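Local atomic coordinates of N-alpha-acetyltransferase 35, NatC auxiliary subunit (PDB entry 6YGA), a protein that serves, with MAK3 and MAK31, as a component of the NatC N-terminal acetyltransferase, which acetylates the N-terminal methionine of the L-A virus Gag protein. Residues L551-V556 and T630-T635; H478-L483 and I547-C552; S642-I647 and C676-T681; L712-T715 and W719-F722. All coordinates share one frame; numbering follows the deposited sequence.

Two of the four contacts, in a helical domain of the TPR-like family, are partly buried and two lie at the surface. Interactions 1 and 3 are the partly buried ones and join helix 619-653 to two partners, helix 511-564 and helix 668-701. Interaction 1 is an apolar side-chain contact, whereas interaction 3 adds a salt bridge at its margin. Interaction 2 lies at the surface, where helix 511-564 meets helix 465-506 through a single salt bridge whose hydrogen bond is weak. Interaction 4, also superficial, closes a loop by ring contact and water. The sites interlock: I547 of interaction 2 packs on I644 of interaction 3, L551 meets L678, and F722 of interaction 4 rests against L551 and C552, which interactions 1 and 2 share.

Interaction 1. Residues L551-V556 and T630-T635; sequences LCLIEV and TNFIET
I554 and F632 give up the largest areas in this contact, followed by I633, and the three together show how two roughly antiparallel helices pack through branched and aromatic side chains. The axes of 551-556 and 630-635 approach to 9.9 Å and run at 151° to each other. I554 and I633 mark the point where the backbones come nearest, their CA atoms 5.6 Å apart. There the two isoleucines meet branch to branch, CG2 of I554 lying 4.2 Å from CG2 of I633. The longer arm of I633 reaches past this point, and its CD1 settles 4.0 Å from the carbonyl O of I554. F632 approaches from one side. With CG trans to its own backbone N (chi1 171°), the ring swings toward helix 511-564, although its CB does not point there. The far end of the ring then does the touching: CZ lies 3.5 Å from CD2 of L553, and the L553 side chain lies across it at about a right angle. CE2 stands 4.4 Å from CG1 of I554, a looser touch, so the ring spans two successive residues of the facing helix. F557, one turn after L553, meets the same ring with planes at about 45°. I633 also touches S689 of helix 668-701, a third helix beside the contact. The side chains meet each other carbon on carbon, with I633 CD1 also resting near the I554 carbonyl, which is consistent with a fit governed here by shape and burial and not by directed bonds.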
loop_
_atom_site.group_PDB
_atom_site.type_symbol
_atom_site.label_atom_id
_atom_site.label_comp_id
_atom_site.label_asym_id
_atom_site.label_seq_id
_atom_site.Cartn_x
_atom_site.Cartn_y
_atom_site.Cartn_z
ATOM N N LEU B 551 3.419 -15.708 24.349
ATOM C CA LEU B 551 3.287 -14.255 24.276
ATOM C C LEU B 551 1.823 -13.832 24.213
ATOM O O LEU B 551 1.420 -12.875 24.885
ATOM C CB LEU B 551 4.061 -13.713 23.075
ATOM C CG LEU B 551 5.584 -13.750 23.215
ATOM C CD1 LEU B 551 6.244 -13.254 21.944
ATOM C CD2 LEU B 551 6.028 -12.924 24.412
ATOM N N CYS B 552 1.013 -14.534 23.414
ATOM C CA CYS B 552 -0.420 -14.252 23.370
ATOM C C CYS B 552 -1.056 -14.422 24.743
ATOM O O CYS B 552 -1.864 -13.588 25.170
ATOM C CB CYS B 552 -1.105 -15.166 22.357
ATOM S SG CYS B 552 -0.534 -14.965 20.664
ATOM N N LEU B 553 -0.711 -15.504 25.443
ATOM C CA LEU B 553 -1.254 -15.723 26.779
ATOM C C LEU B 553 -0.845 -14.598 27.716
ATOM O O LEU B 553 -1.660 -14.098 28.499
ATOM C CB LEU B 553 -0.789 -17.075 27.318
ATOM C CG LEU B 553 -1.496 -17.614 28.562
ATOM C CD1 LEU B 553 -3.003 -17.529 28.388
ATOM C CD2 LEU B 553 -1.073 -19.054 28.831
ATOM N N ILE B 554 0.423 -14.185 27.647
ATOM C CA ILE B 554 0.891 -13.069 28.463
ATOM C C ILE B 554 0.052 -11.827 28.196
ATOM O O ILE B 554 -0.325 -11.103 29.124
ATOM C CB ILE B 554 2.386 -12.821 28.205
ATOM C CG1 ILE B 554 3.213 -13.927 28.863
ATOM C CG2 ILE B 554 2.804 -11.440 28.697
ATOM C CD1 ILE B 554 4.653 -13.947 28.438
ATOM N N GLU B 555 -0.276 -11.578 26.926
ATOM C CA GLU B 555 -1.131 -10.443 26.591
ATOM C C GLU B 555 -2.538 -10.622 27.150
ATOM O O GLU B 555 -3.136 -9.666 27.659
ATOM C CB GLU B 555 -1.168 -10.259 25.075
ATOM C CG GLU B 555 0.179 -9.905 24.451
ATOM C CD GLU B 555 0.468 -8.412 24.471
ATOM O OE1 GLU B 555 -0.044 -7.702 25.364
ATOM O OE2 GLU B 555 1.205 -7.944 23.580
ATOM N N VAL B 556 -3.082 -11.840 27.070
ATOM C CA VAL B 556 -4.424 -12.103 27.586
ATOM C C VAL B 556 -4.474 -11.873 29.095
ATOM O O VAL B 556 -5.399 -11.237 29.612
ATOM C CB VAL B 556 -4.874 -13.528 27.210
ATOM C CG1 VAL B 556 -6.138 -13.920 27.965
ATOM C CG2 VAL B 556 -5.106 -13.630 25.706
ATOM N N THR B 630 0.307 -12.041 37.968
ATOM C CA THR B 630 1.537 -11.297 37.716
ATOM C C THR B 630 2.752 -12.211 37.766
ATOM O O THR B 630 3.693 -12.043 36.981
ATOM C CB THR B 630 1.677 -10.153 38.716
ATOM O OG1 THR B 630 1.832 -10.681 40.040
ATOM C CG2 THR B 630 0.446 -9.276 38.668
ATOM N N ASN B 631 2.754 -13.187 38.678
ATOM C CA ASN B 631 3.870 -14.124 38.739
ATOM C C ASN B 631 3.958 -14.963 37.471
ATOM O O ASN B 631 5.061 -15.303 37.031
ATOM C CB ASN B 631 3.745 -15.017 39.973
ATOM C CG ASN B 631 4.862 -16.037 40.072
ATOM O OD1 ASN B 631 6.021 -15.689 40.303
ATOM N ND2 ASN B 631 4.516 -17.307 39.908
ATOM N N PHE B 632 2.819 -15.285 36.854
ATOM C CA PHE B 632 2.861 -16.013 35.590
ATOM C C PHE B 632 3.491 -15.170 34.489
ATOM O O PHE B 632 4.298 -15.677 33.700
ATOM C CB PHE B 632 1.459 -16.462 35.180
ATOM C CG PHE B 632 1.397 -17.038 33.794
ATOM C CD1 PHE B 632 1.656 -18.379 33.577
ATOM C CD2 PHE B 632 1.095 -16.234 32.708
ATOM C CE1 PHE B 632 1.611 -18.909 32.305
ATOM C CE2 PHE B 632 1.051 -16.758 31.433
ATOM C CZ PHE B 632 1.307 -18.100 31.233
ATOM N N ILE B 633 3.127 -13.887 34.413
ATOM C CA ILE B 633 3.669 -13.010 33.377
ATOM C C ILE B 633 5.185 -12.914 33.495
ATOM O O ILE B 633 5.914 -13.073 32.509
ATOM C CB ILE B 633 3.005 -11.622 33.451
ATOM C CG1 ILE B 633 1.568 -11.693 32.929
ATOM C CG2 ILE B 633 3.815 -10.586 32.679
ATOM C CD1 ILE B 633 0.861 -10.355 32.899
ATOM N N GLU B 634 5.684 -12.669 34.709
ATOM C CA GLU B 634 7.126 -12.562 34.910
ATOM C C GLU B 634 7.822 -13.893 34.656
ATOM O O GLU B 634 8.893 -13.931 34.039
ATOM C CB GLU B 634 7.425 -12.063 36.324
ATOM C CG GLU B 634 6.715 -10.771 36.693
ATOM C CD GLU B 634 7.075 -10.283 38.083
ATOM O OE1 GLU B 634 8.143 -10.679 38.593
ATOM O OE2 GLU B 634 6.291 -9.506 38.664
ATOM N N THR B 635 7.231 -14.996 35.124
ATOM C CA THR B 635 7.856 -16.302 34.943
ATOM C C THR B 635 7.868 -16.705 33.475
ATOM O O THR B 635 8.883 -17.192 32.962
ATOM C CB THR B 635 7.131 -17.353 35.784
ATOM O OG1 THR B 635 7.253 -17.016 37.171
ATOM C CG2 THR B 635 7.729 -18.730 35.555
#

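Interaction 2. Residues H478-L483 and I547-C552; sequences HLETFL and ITKSLC. With EDO (1,2-ethanediol), chain C; EDO (1,2-ethanediol), chain D.
K549 reaches from helix 511-564 toward E480 of helix 465-506, and the pair forms a salt bridge between NZ of K549 and OE1 of E480 at 3.2 Å. As a hydrogen bond this is weak. The lysine chain bends at chi3 (67°) and the glutamate at chi2, and the two side chains cross at roughly a right angle. The second carboxylate oxygen is occupied too, since OE2 of E480 takes a weak hydrogen bond from ND2 of N546. E480 thus addresses two residues of the facing helix that sit nearly a turn apart. The two helices are consecutive long rods joined by a very short connection, a helical hairpin, and with the CA atoms of E480 and K549 8.6 Å apart the polar pair bridges the two helices at the surface. Hydroxyls nearby are satisfied differently. S550 OG accepts from O1 of a 1,2-ethanediol at 2.7 Å; N546 O in its own helix and OE2 of E636 in helix 619-653 both lie in hydrogen-bonding position and probably share or compete for its single O-H. T548 OG1 is hydrogen-bonded to O1 of a second diol at 2.6 Å, where either oxygen could be the donor, with a weak bond to E544 O besides. Both diols probably come from the crystallisation liquor. O1 of the first also lies 3.2 Å from CE of K549, flanking the lysine near its charged end.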
loop_
_atom_site.group_PDB
_atom_site.type_symbol
_atom_site.label_atom_id
_atom_site.label_comp_id
_atom_site.label_asym_id
_atom_site.label_seq_id
_atom_site.Cartn_x
_atom_site.Cartn_y
_atom_site.Cartn_z
ATOM N N HIS B 478 -3.682 -25.137 18.608
ATOM C CA HIS B 478 -3.986 -26.156 17.609
ATOM C C HIS B 478 -2.787 -26.430 16.710
ATOM O O HIS B 478 -2.556 -27.577 16.307
ATOM C CB HIS B 478 -5.196 -25.736 16.774
ATOM C CG HIS B 478 -6.507 -25.968 17.456
ATOM N ND1 HIS B 478 -7.286 -27.078 17.211
ATOM C CD2 HIS B 478 -7.177 -25.235 18.377
ATOM C CE1 HIS B 478 -8.379 -27.019 17.950
ATOM N NE2 HIS B 478 -8.337 -25.911 18.667
ATOM N N LEU B 479 -2.012 -25.394 16.381
ATOM C CA LEU B 479 -0.824 -25.609 15.562
ATOM C C LEU B 479 0.228 -26.410 16.318
ATOM O O LEU B 479 0.890 -27.278 15.737
ATOM C CB LEU B 479 -0.252 -24.271 15.094
ATOM C CG LEU B 479 0.982 -24.370 14.194
ATOM C CD1 LEU B 479 0.739 -25.341 13.047
ATOM C CD2 LEU B 479 1.361 -23.003 13.661
ATOM N N GLU B 480 0.391 -26.145 17.617
ATOM C CA GLU B 480 1.369 -26.899 18.394
ATOM C C GLU B 480 0.952 -28.360 18.528
ATOM O O GLU B 480 1.790 -29.263 18.421
ATOM C CB GLU B 480 1.561 -26.259 19.770
ATOM C CG GLU B 480 2.722 -26.839 20.568
ATOM C CD GLU B 480 2.341 -27.163 21.998
ATOM O OE1 GLU B 480 1.153 -26.998 22.347
ATOM O OE2 GLU B 480 3.227 -27.585 22.770
ATOM N N THR B 481 -0.344 -28.610 18.747
ATOM C CA THR B 481 -0.841 -29.983 18.812
ATOM C C THR B 481 -0.613 -30.712 17.495
ATOM O O THR B 481 -0.168 -31.867 17.480
ATOM C CB THR B 481 -2.328 -29.990 19.170
ATOM O OG1 THR B 481 -2.517 -29.424 20.473
ATOM C CG2 THR B 481 -2.877 -31.409 19.154
ATOM N N PHE B 482 -0.910 -30.048 16.376
ATOM C CA PHE B 482 -0.659 -30.635 15.064
ATOM C C PHE B 482 0.825 -30.910 14.856
ATOM O O PHE B 482 1.201 -31.985 14.377
ATOM C CB PHE B 482 -1.203 -29.705 13.977
ATOM C CG PHE B 482 -0.730 -30.035 12.589
ATOM C CD1 PHE B 482 -1.324 -31.056 11.860
ATOM C CD2 PHE B 482 0.295 -29.307 12.003
ATOM C CE1 PHE B 482 -0.896 -31.353 10.579
ATOM C CE2 PHE B 482 0.729 -29.599 10.722
ATOM C CZ PHE B 482 0.132 -30.622 10.009
ATOM N N LEU B 483 1.687 -29.954 15.216
ATOM C CA LEU B 483 3.121 -30.160 15.032
ATOM C C LEU B 483 3.647 -31.268 15.937
ATOM O O LEU B 483 4.537 -32.028 15.540
ATOM C CB LEU B 483 3.881 -28.863 15.287
ATOM C CG LEU B 483 3.739 -27.760 14.241
ATOM C CD1 LEU B 483 4.450 -26.514 14.728
ATOM C CD2 LEU B 483 4.283 -28.208 12.887
ATOM N N ILE B 547 6.654 -20.035 21.640
ATOM C CA ILE B 547 6.934 -18.639 21.956
ATOM C C ILE B 547 5.731 -17.774 21.609
ATOM O O ILE B 547 5.300 -16.931 22.405
ATOM C CB ILE B 547 8.204 -18.166 21.229
ATOM C CG1 ILE B 547 9.434 -18.843 21.827
ATOM C CG2 ILE B 547 8.343 -16.655 21.311
ATOM C CD1 ILE B 547 10.700 -18.574 21.052
ATOM N N THR B 548 5.160 -17.987 20.419
ATOM C CA THR B 548 3.952 -17.266 20.030
ATOM C C THR B 548 2.819 -17.537 21.009
ATOM O O THR B 548 2.120 -16.615 21.441
ATOM C CB THR B 548 3.530 -17.665 18.614
ATOM O OG1 THR B 548 4.512 -17.216 17.674
ATOM C CG2 THR B 548 2.182 -17.050 18.261
ATOM N N LYS B 549 2.630 -18.808 21.372
ATOM C CA LYS B 549 1.554 -19.176 22.285
ATOM C C LYS B 549 1.728 -18.496 23.637
ATOM O O LYS B 549 0.768 -17.955 24.197
ATOM C CB LYS B 549 1.514 -20.696 22.446
ATOM C CG LYS B 549 0.138 -21.267 22.719
ATOM C CD LYS B 549 0.204 -22.776 22.928
ATOM C CE LYS B 549 0.947 -23.114 24.210
ATOM N NZ LYS B 549 1.018 -24.578 24.472
ATOM N N SER B 550 2.952 -18.501 24.167
ATOM C CA SER B 550 3.202 -17.879 25.462
ATOM C C SER B 550 2.967 -16.373 25.416
ATOM O O SER B 550 2.383 -15.805 26.346
ATOM C CB SER B 550 4.628 -18.182 25.920
ATOM O OG SER B 550 4.805 -19.560 26.192
ATOM N N LEU B 551 3.419 -15.708 24.349
ATOM C CA LEU B 551 3.287 -14.255 24.276
ATOM C C LEU B 551 1.823 -13.832 24.213
ATOM O O LEU B 551 1.420 -12.875 24.885
ATOM C CB LEU B 551 4.061 -13.713 23.075
ATOM C CG LEU B 551 5.584 -13.750 23.215
ATOM C CD1 LEU B 551 6.244 -13.254 21.944
ATOM C CD2 LEU B 551 6.028 -12.924 24.412
ATOM N N CYS B 552 1.013 -14.534 23.414
ATOM C CA CYS B 552 -0.420 -14.252 23.370
ATOM C C CYS B 552 -1.056 -14.422 24.743
ATOM O O CYS B 552 -1.864 -13.588 25.170
ATOM C CB CYS B 552 -1.105 -15.166 22.357
ATOM S SG CYS B 552 -0.534 -14.965 20.664
HETATM C C1 EDO C . 1.965 -21.498 27.330
HETATM O O1 EDO C . 2.787 -21.357 26.165
HETATM C C2 EDO C . 2.822 -21.994 28.490
HETATM O O2 EDO C . 2.019 -22.115 29.669
HETATM C C1 EDO D . 7.403 -16.188 17.794
HETATM O O1 EDO D . 6.275 -15.389 17.409
HETATM C C2 EDO D . 8.513 -16.079 16.758
HETATM O O2 EDO D . 7.971 -16.178 15.436
#

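Interaction 3. Residues S642-I647 and C676-T681; sequences SSIDEI and CKLKHT. With EDO (1,2-ethanediol), chain E; EDO (1,2-ethanediol), chain Y.
I644 and K679 face each other where two almost exactly antiparallel helices come together, and around them the contact divides into an apolar half and a charged half. In the apolar half a single methyl does the work. CD1 of I644, at the end of a fully extended arm, lies 3.8 Å from CG of L678 and 3.7 Å from the backbone N of K679, so it rests against the surface of the opposite helix between two successive residues. In the charged half K679 NZ donates to OD1 of D645 at 3.0 Å, using the syn lone pair of that oxygen. The lysine sends CG trans to its backbone N (chi1 -174°) and then bends at chi3, which brings the ammonium group across the aspartate. A 1,2-ethanediol, probably from the crystallisation liquor, completes the group: its O1 gives a hydrogen bond to D645 OD2 at 2.7 Å and receives one from K679 NZ at 3.0 Å. Both carboxylate oxygens are thereby engaged, one by the lysine and one by the diol. Further out, I547 of helix 511-564 packs on I644 and I647, while Y675 and S682 flank I644 from helix 668-701 itself. L678 continues the apolar layer toward W719 and F722 in the loop beyond. The axes lie 9.9 Å apart at 171°, and helices 619-653 and 668-701 follow one another in the chain. This is an antiparallel helical hairpin, with an apolar contact on the inner side and an ion pair at the margin, in keeping with the alpha-helical architecture of the TPR-like family.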
loop_
_atom_site.group_PDB
_atom_site.type_symbol
_atom_site.label_atom_id
_atom_site.label_comp_id
_atom_site.label_asym_id
_atom_site.label_seq_id
_atom_site.Cartn_x
_atom_site.Cartn_y
_atom_site.Cartn_z
ATOM N N SER B 642 14.464 -17.444 27.422
ATOM C CA SER B 642 15.303 -18.634 27.307
ATOM C C SER B 642 15.065 -19.360 25.986
ATOM O O SER B 642 16.017 -19.814 25.342
ATOM C CB SER B 642 15.048 -19.562 28.494
ATOM O OG SER B 642 15.261 -18.874 29.716
ATOM N N SER B 643 13.804 -19.472 25.557
ATOM C CA SER B 643 13.520 -20.128 24.281
ATOM C C SER B 643 14.071 -19.324 23.110
ATOM O O SER B 643 14.646 -19.897 22.175
ATOM C CB SER B 643 12.017 -20.343 24.114
ATOM O OG SER B 643 11.535 -21.316 25.020
ATOM N N ILE B 644 13.893 -18.001 23.134
ATOM C CA ILE B 644 14.458 -17.158 22.083
ATOM C C ILE B 644 15.970 -17.319 22.036
ATOM O O ILE B 644 16.565 -17.424 20.956
ATOM C CB ILE B 644 14.056 -15.687 22.295
ATOM C CG1 ILE B 644 12.547 -15.511 22.118
ATOM C CG2 ILE B 644 14.806 -14.775 21.330
ATOM C CD1 ILE B 644 12.077 -14.083 22.313
ATOM N N ASP B 645 16.614 -17.360 23.205
ATOM C CA ASP B 645 18.064 -17.514 23.255
ATOM C C ASP B 645 18.502 -18.825 22.611
ATOM O O ASP B 645 19.460 -18.851 21.832
ATOM C CB ASP B 645 18.553 -17.431 24.700
ATOM C CG ASP B 645 18.641 -16.006 25.203
ATOM O OD1 ASP B 645 18.401 -15.086 24.397
ATOM O OD2 ASP B 645 18.950 -15.807 26.396
ATOM N N GLU B 646 17.806 -19.925 22.925
ATOM C CA GLU B 646 18.136 -21.216 22.326
ATOM C C GLU B 646 18.009 -21.169 20.808
ATOM O O GLU B 646 18.851 -21.719 20.089
ATOM C CB GLU B 646 17.234 -22.313 22.901
ATOM C CG GLU B 646 17.418 -22.583 24.388
ATOM C CD GLU B 646 16.550 -23.724 24.889
ATOM O OE1 GLU B 646 16.610 -24.823 24.298
ATOM O OE2 GLU B 646 15.802 -23.521 25.868
ATOM N N ILE B 647 16.960 -20.517 20.303
ATOM C CA ILE B 647 16.797 -20.387 18.860
ATOM C C ILE B 647 17.934 -19.563 18.268
ATOM O O ILE B 647 18.459 -19.885 17.194
ATOM C CB ILE B 647 15.418 -19.785 18.531
ATOM C CG1 ILE B 647 14.307 -20.743 18.966
ATOM C CG2 ILE B 647 15.303 -19.466 17.042
ATOM C CD1 ILE B 647 12.911 -20.288 18.578
ATOM N N CYS B 676 16.086 -10.778 18.457
ATOM C CA CYS B 676 16.527 -9.745 19.386
ATOM C C CYS B 676 15.399 -8.762 19.677
ATOM O O CYS B 676 15.149 -8.410 20.835
ATOM C CB CYS B 676 17.747 -9.018 18.821
ATOM S SG CYS B 676 18.369 -7.711 19.892
ATOM N N LYS B 677 14.698 -8.317 18.631
ATOM C CA LYS B 677 13.549 -7.441 18.830
ATOM C C LYS B 677 12.438 -8.153 19.588
ATOM O O LYS B 677 11.743 -7.542 20.407
ATOM C CB LYS B 677 13.034 -6.929 17.485
ATOM C CG LYS B 677 13.995 -6.000 16.770
ATOM C CD LYS B 677 13.413 -5.483 15.468
ATOM C CE LYS B 677 14.254 -4.340 14.918
ATOM N NZ LYS B 677 13.766 -3.871 13.595
ATOM N N LEU B 678 12.254 -9.449 19.330
ATOM C CA LEU B 678 11.236 -10.193 20.060
ATOM C C LEU B 678 11.597 -10.300 21.536
ATOM O O LEU B 678 10.721 -10.213 22.406
ATOM C CB LEU B 678 11.053 -11.576 19.437
ATOM C CG LEU B 678 9.774 -12.329 19.797
ATOM C CD1 LEU B 678 8.540 -11.519 19.427
ATOM C CD2 LEU B 678 9.771 -13.668 19.089
ATOM N N LYS B 679 12.885 -10.475 21.839
ATOM C CA LYS B 679 13.315 -10.537 23.232
ATOM C C LYS B 679 13.084 -9.208 23.938
ATOM O O LYS B 679 12.686 -9.181 25.108
ATOM C CB LYS B 679 14.789 -10.932 23.311
ATOM C CG LYS B 679 15.279 -11.163 24.727
ATOM C CD LYS B 679 16.794 -11.110 24.815
ATOM C CE LYS B 679 17.443 -12.123 23.893
ATOM N NZ LYS B 679 18.916 -12.164 24.085
ATOM N N HIS B 680 13.325 -8.095 23.238
ATOM C CA HIS B 680 13.080 -6.778 23.819
ATOM C C HIS B 680 11.614 -6.610 24.200
ATOM O O HIS B 680 11.302 -6.136 25.299
ATOM C CB HIS B 680 13.508 -5.682 22.839
ATOM C CG HIS B 680 14.993 -5.551 22.680
ATOM N ND1 HIS B 680 15.573 -4.926 21.597
ATOM C CD2 HIS B 680 16.015 -5.956 23.472
ATOM C CE1 HIS B 680 16.889 -4.956 21.726
ATOM N NE2 HIS B 680 17.183 -5.576 22.855
ATOM N N THR B 681 10.701 -7.000 23.308
ATOM C CA THR B 681 9.274 -6.892 23.599
ATOM C C THR B 681 8.883 -7.757 24.793
ATOM O O THR B 681 8.104 -7.326 25.651
ATOM C CB THR B 681 8.460 -7.278 22.361
ATOM O OG1 THR B 681 8.569 -6.243 21.376
ATOM C CG2 THR B 681 6.994 -7.490 22.714
HETATM C C1 EDO E . 18.914 -12.368 27.985
HETATM O O1 EDO E . 19.432 -13.154 26.906
HETATM C C2 EDO E . 19.848 -11.195 28.256
HETATM O O2 EDO E . 19.864 -10.312 27.128
HETATM C C1 EDO Y . 8.023 -21.573 25.241
HETATM O O1 EDO Y . 8.614 -21.321 23.962
HETATM C C2 EDO Y . 8.229 -20.377 26.161
HETATM O O2 EDO Y . 7.819 -20.744 27.483
#

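Interaction 4. Residues L712-T715 and W719-F722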
loop_
_atom_site.group_PDB
_atom_site.type_symbol
_atom_site.label_atom_id
_atom_site.label_comp_id
_atom_site.label_asym_id
_atom_site.label_seq_id
_atom_site.Cartn_x
_atom_site.Cartn_y
_atom_site.Cartn_z
ATOM N N LEU B 712 -2.320 0.723 22.871
ATOM C CA LEU B 712 -1.421 -0.304 22.350
ATOM C C LEU B 712 -0.166 0.395 21.849
ATOM O O LEU B 712 -0.161 0.988 20.768
ATOM C CB LEU B 712 -2.100 -1.104 21.245
ATOM C CG LEU B 712 -3.305 -1.935 21.678
ATOM C CD1 LEU B 712 -4.057 -2.449 20.463
ATOM C CD2 LEU B 712 -2.857 -3.090 22.556
ATOM N N VAL B 713 0.904 0.325 22.635
ATOM C CA VAL B 713 2.133 1.064 22.365
ATOM C C VAL B 713 3.137 0.148 21.679
ATOM O O VAL B 713 3.362 -0.984 22.120
ATOM C CB VAL B 713 2.722 1.652 23.659
ATOM C CG1 VAL B 713 4.095 2.245 23.404
ATOM C CG2 VAL B 713 1.783 2.707 24.227
ATOM N N HIS B 714 3.747 0.641 20.604
ATOM C CA HIS B 714 4.784 -0.104 19.905
ATOM C C HIS B 714 6.133 0.100 20.589
ATOM O O HIS B 714 6.498 1.228 20.938
ATOM C CB HIS B 714 4.861 0.335 18.442
ATOM C CG HIS B 714 3.698 -0.115 17.611
ATOM N ND1 HIS B 714 3.781 -0.287 16.247
ATOM C CD2 HIS B 714 2.426 -0.429 17.952
ATOM C CE1 HIS B 714 2.612 -0.688 15.782
ATOM N NE2 HIS B 714 1.771 -0.783 16.797
ATOM N N THR B 715 6.867 -0.994 20.788
ATOM C CA THR B 715 8.219 -0.923 21.326
ATOM C C THR B 715 9.189 -0.581 20.202
ATOM O O THR B 715 9.204 -1.248 19.164
ATOM C CB THR B 715 8.609 -2.251 21.979
ATOM O OG1 THR B 715 7.644 -2.598 22.979
ATOM C CG2 THR B 715 9.981 -2.154 22.630
ATOM N N TRP B 719 9.362 -6.150 18.673
ATOM C CA TRP B 719 8.567 -6.710 17.587
ATOM C C TRP B 719 7.105 -6.382 17.863
ATOM O O TRP B 719 6.527 -6.866 18.843
ATOM C CB TRP B 719 8.783 -8.214 17.450
ATOM C CG TRP B 719 8.127 -8.759 16.223
ATOM C CD1 TRP B 719 7.101 -9.652 16.167
ATOM C CD2 TRP B 719 8.433 -8.412 14.865
ATOM N NE1 TRP B 719 6.758 -9.898 14.859
ATOM C CE2 TRP B 719 7.561 -9.146 14.041
ATOM C CE3 TRP B 719 9.365 -7.557 14.269
ATOM C CZ2 TRP B 719 7.593 -9.055 12.652
ATOM C CZ3 TRP B 719 9.395 -7.465 12.892
ATOM C CH2 TRP B 719 8.514 -8.210 12.097
ATOM N N ASN B 720 6.510 -5.575 16.988
ATOM C CA ASN B 720 5.221 -4.951 17.243
ATOM C C ASN B 720 4.034 -5.820 16.838
ATOM O O ASN B 720 2.914 -5.307 16.733
ATOM C CB ASN B 720 5.158 -3.598 16.541
ATOM C CG ASN B 720 6.189 -2.630 17.079
ATOM O OD1 ASN B 720 6.613 -2.739 18.233
ATOM N ND2 ASN B 720 6.600 -1.678 16.252
ATOM N N TYR B 721 4.244 -7.117 16.612
ATOM C CA TYR B 721 3.101 -8.022 16.599
ATOM C C TYR B 721 2.489 -8.160 17.985
ATOM O O TYR B 721 1.337 -8.593 18.104
ATOM C CB TYR B 721 3.500 -9.405 16.076
ATOM C CG TYR B 721 3.633 -9.519 14.572
ATOM C CD1 TYR B 721 3.732 -8.392 13.766
ATOM C CD2 TYR B 721 3.651 -10.765 13.959
ATOM C CE1 TYR B 721 3.857 -8.507 12.390
ATOM C CE2 TYR B 721 3.770 -10.888 12.588
ATOM C CZ TYR B 721 3.873 -9.758 11.809
ATOM O OH TYR B 721 3.993 -9.884 10.446
ATOM N N PHE B 722 3.234 -7.802 19.029
ATOM C CA PHE B 722 2.775 -7.889 20.414
ATOM C C PHE B 722 3.003 -6.533 21.070
ATOM O O PHE B 722 4.001 -6.332 21.776
ATOM C CB PHE B 722 3.507 -8.998 21.173
ATOM C CG PHE B 722 3.488 -10.331 20.474
ATOM C CD1 PHE B 722 4.506 -10.685 19.604
ATOM C CD2 PHE B 722 2.457 -11.234 20.692
ATOM C CE1 PHE B 722 4.497 -11.910 18.958
ATOM C CE2 PHE B 722 2.444 -12.464 20.052
ATOM C CZ PHE B 722 3.465 -12.801 19.182
HETATM O O HOH W 1 6.318 -4.539 21.622
#
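The backbones of 712-715 and 719-722 pass closest at H714 and N720, with CA atoms 5.5 Å apart, where H714 and T715 stay extended beyond the end of strand 708-713 and the other side turns at N720 and Y721, with a weak F722 N to W719 O bond of 3.4 Å. Across this gap N720 lays its CB over one face of the H714 imidazole, 3.9 Å from the ring centroid and 24° off the normal, a CH-pi contact set somewhat toward the rim. The histidine turns CG to the side opposite its carbonyl carbon (chi1 -71°), which puts the ring face under N720 CB, the two side chains crossing at about a right angle. The carboxamide of N720 then sits close to both H714 and the backbone of T715, its plane inclined 44° to the imidazole. NE2 of H714 makes weak hydrogen bonds with D458 OD1 and F455 O, which would have to share it. Water provides a second link: it is hydrogen-bonded to T715 OG1 at 2.7 Å and donates to the carbonyl O of F722 at 2.9 Å, bridging the start of the loop to its end. Outside the contact, the hydroxyl of T681 in helix 668-701 binds the backbone N of W719, and the Y721 hydroxyl binds E449. T715 also touches T681, tying the loop to the helices. Backbone hydrogen bonds between V713 and I724 close the base, and the whole is the connecting loop of a two-stranded antiparallel beta hairpin, 708-713 with 724-729, set against a largely helical body.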